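Local coordinates for protein alpha-amylase (Eisenia fetida, PDB 6M4K) that probably catalyses the endohydrolysis of alpha-1,4-glucosidic linkages in polysaccharides of three or more alpha-1,4-linked glucose units, with calcium and chloride as cofactors, at residues Phe331-Asp336 with Arg396-Ala401. Sequence-based numbering, arbitrary orientation.
Sequences FELAWD and RFHNVA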
loop_
_atom_site.group_PDB
_atom_site.type_symbol
_atom_site.label_atom_id
_atom_site.label_comp_id
_atom_site.label_asym_id
_atom_site.label_seq_id
_atom_site.Cartn_x
_atom_site.Cartn_y
_atom_site.Cartn_z
ATOM N N PHE A 331 9.169 0.715 12.712
ATOM C CA PHE A 331 9.652 -0.658 12.758
ATOM C C PHE A 331 9.676 -1.281 11.367
ATOM O O PHE A 331 10.681 -1.879 10.962
ATOM C CB PHE A 331 8.817 -1.518 13.712
ATOM C CG PHE A 331 9.260 -2.951 13.715
ATOM C CD1 PHE A 331 10.361 -3.337 14.460
ATOM C CD2 PHE A 331 8.627 -3.892 12.915
ATOM C CE1 PHE A 331 10.804 -4.641 14.438
ATOM C CE2 PHE A 331 9.083 -5.202 12.874
ATOM C CZ PHE A 331 10.166 -5.576 13.643
ATOM N N GLU A 332 8.567 -1.174 10.637
ATOM C CA GLU A 332 8.469 -1.790 9.315
ATOM C C GLU A 332 9.560 -1.283 8.376
ATOM O O GLU A 332 10.120 -2.055 7.588
ATOM C CB GLU A 332 7.077 -1.508 8.757
ATOM C CG GLU A 332 6.916 -1.666 7.270
ATOM C CD GLU A 332 5.590 -1.116 6.832
ATOM O OE1 GLU A 332 4.657 -1.911 6.717
ATOM O OE2 GLU A 332 5.491 0.125 6.642
ATOM N N LEU A 333 9.886 0.008 8.457
ATOM C CA LEU A 333 10.879 0.617 7.578
ATOM C C LEU A 333 12.295 0.269 8.004
ATOM O O LEU A 333 13.187 0.196 7.154
ATOM C CB LEU A 333 10.695 2.136 7.562
ATOM C CG LEU A 333 9.524 2.602 6.687
ATOM C CD1 LEU A 333 9.183 4.048 6.980
ATOM C CD2 LEU A 333 9.871 2.434 5.206
ATOM N N ALA A 334 12.530 0.079 9.303
ATOM C CA ALA A 334 13.859 -0.270 9.784
ATOM C C ALA A 334 14.167 -1.747 9.627
ATOM O O ALA A 334 15.346 -2.117 9.598
ATOM C CB ALA A 334 13.984 0.096 11.265
ATOM N N TRP A 335 13.150 -2.593 9.564
ATOM C CA TRP A 335 13.309 -4.032 9.433
ATOM C C TRP A 335 13.673 -4.374 7.989
ATOM O O TRP A 335 13.792 -3.507 7.124
ATOM C CB TRP A 335 12.011 -4.725 9.850
ATOM C CG TRP A 335 12.100 -6.139 10.361
ATOM C CD1 TRP A 335 11.479 -7.241 9.836
ATOM C CD2 TRP A 335 12.782 -6.587 11.538
ATOM N NE1 TRP A 335 11.746 -8.346 10.606
ATOM C CE2 TRP A 335 12.546 -7.969 11.657
ATOM C CE3 TRP A 335 13.577 -5.951 12.501
ATOM C CZ2 TRP A 335 13.071 -8.724 12.700
ATOM C CZ3 TRP A 335 14.089 -6.696 13.535
ATOM C CH2 TRP A 335 13.846 -8.070 13.625
ATOM N N ASP A 336 13.891 -5.661 7.729
ATOM C CA ASP A 336 14.149 -6.146 6.370
ATOM C C ASP A 336 13.134 -7.245 6.100
ATOM O O ASP A 336 13.360 -8.411 6.437
ATOM C CB ASP A 336 15.576 -6.642 6.215
ATOM C CG ASP A 336 15.899 -7.044 4.787
ATOM O OD1 ASP A 336 15.120 -6.694 3.875
ATOM O OD2 ASP A 336 16.932 -7.707 4.572
ATOM N N ARG A 396 14.495 7.420 4.653
ATOM C CA ARG A 396 15.930 7.639 4.505
ATOM C C ARG A 396 16.735 6.609 5.293
ATOM O O ARG A 396 17.709 6.058 4.773
ATOM C CB ARG A 396 16.299 9.080 4.883
ATOM C CG ARG A 396 17.783 9.393 4.685
ATOM C CD ARG A 396 18.059 10.880 4.775
ATOM N NE ARG A 396 17.747 11.374 6.112
ATOM C CZ ARG A 396 17.939 12.624 6.520
ATOM N NH1 ARG A 396 18.442 13.527 5.688
ATOM N NH2 ARG A 396 17.628 12.962 7.767
ATOM N N PHE A 397 16.332 6.320 6.540
ATOM C CA PHE A 397 16.979 5.266 7.321
ATOM C C PHE A 397 16.957 3.952 6.554
ATOM O O PHE A 397 17.982 3.284 6.406
ATOM C CB PHE A 397 16.239 5.118 8.661
ATOM C CG PHE A 397 16.817 4.077 9.607
ATOM C CD1 PHE A 397 16.626 2.719 9.385
ATOM C CD2 PHE A 397 17.475 4.470 10.773
ATOM C CE1 PHE A 397 17.121 1.781 10.265
ATOM C CE2 PHE A 397 17.973 3.538 11.666
ATOM C CZ PHE A 397 17.807 2.191 11.415
ATOM N N HIS A 398 15.778 3.571 6.065
ATOM C CA HIS A 398 15.614 2.353 5.275
ATOM C C HIS A 398 16.561 2.334 4.086
ATOM O O HIS A 398 17.201 1.313 3.812
ATOM C CB HIS A 398 14.162 2.332 4.795
ATOM C CG HIS A 398 13.822 1.229 3.838
ATOM N ND1 HIS A 398 13.238 0.047 4.240
ATOM C CD2 HIS A 398 13.917 1.162 2.488
ATOM C CE1 HIS A 398 12.998 -0.707 3.178
ATOM N NE2 HIS A 398 13.426 -0.062 2.106
ATOM N N ASN A 399 16.673 3.458 3.375
ATOM C CA ASN A 399 17.556 3.515 2.214
ATOM C C ASN A 399 19.016 3.379 2.631
ATOM O O ASN A 399 19.785 2.653 1.988
ATOM C CB ASN A 399 17.343 4.831 1.453
ATOM C CG ASN A 399 15.965 4.937 0.811
ATOM O OD1 ASN A 399 15.328 3.934 0.498
ATOM N ND2 ASN A 399 15.512 6.164 0.610
ATOM N N VAL A 400 19.414 4.057 3.713
ATOM C CA VAL A 400 20.796 3.983 4.188
ATOM C C VAL A 400 21.134 2.565 4.637
ATOM O O VAL A 400 22.260 2.088 4.448
ATOM C CB VAL A 400 21.026 5.027 5.302
ATOM C CG1 VAL A 400 22.344 4.770 6.043
ATOM C CG2 VAL A 400 20.995 6.435 4.720
ATOM N N ALA A 401 20.172 1.876 5.238
ATOM C CA ALA A 401 20.366 0.558 5.825
ATOM C C ALA A 401 20.296 -0.575 4.810
ATOM O O ALA A 401 20.598 -1.718 5.170
ATOM C CB ALA A 401 19.289 0.325 6.882
#
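The backbone O of Leu333, in the last turn of helix 322-334, accepts a hydrogen bond from His398 ND1 at 2.9 Å. The oxygen lies almost in the plane of the imidazole, and the donor approaches in the carbonyl plane, on a lone pair, with a moderately bent N-H...O angle of 149°. With CG anti to the backbone N (chi1 174°), the imidazole reaches out from helix 389-401 edge-on to this carbonyl. At the ring's other nitrogen, NE2 is hydrogen-bonded to Asp17, so both nitrogens are engaged and the ring's rotation is fixed; the carboxylate probably polarises the imidazole and strengthens the ND1 donor. Helix 322-334 joins barrel strands 295-297 and 339-344, and helix 389-401 follows the latter: they are the seventh and eighth helices of the (beta/alpha)8 barrel, packed side by side, their ends meeting strand 416-421 of the C-terminal beta domain. A leucine in place of His398 would probably leave the buried Leu333 carbonyl without this donor and Asp17 without its imidazole mate. Alongside, the Phe397 ring meets Ala334 obliquely, its CE1 3.7 Å from Ala334 CB. The backbones come close here, Ala334 CA lying 5.5 Å from His398 CA, and the Ala334 methyl also touches Phe419.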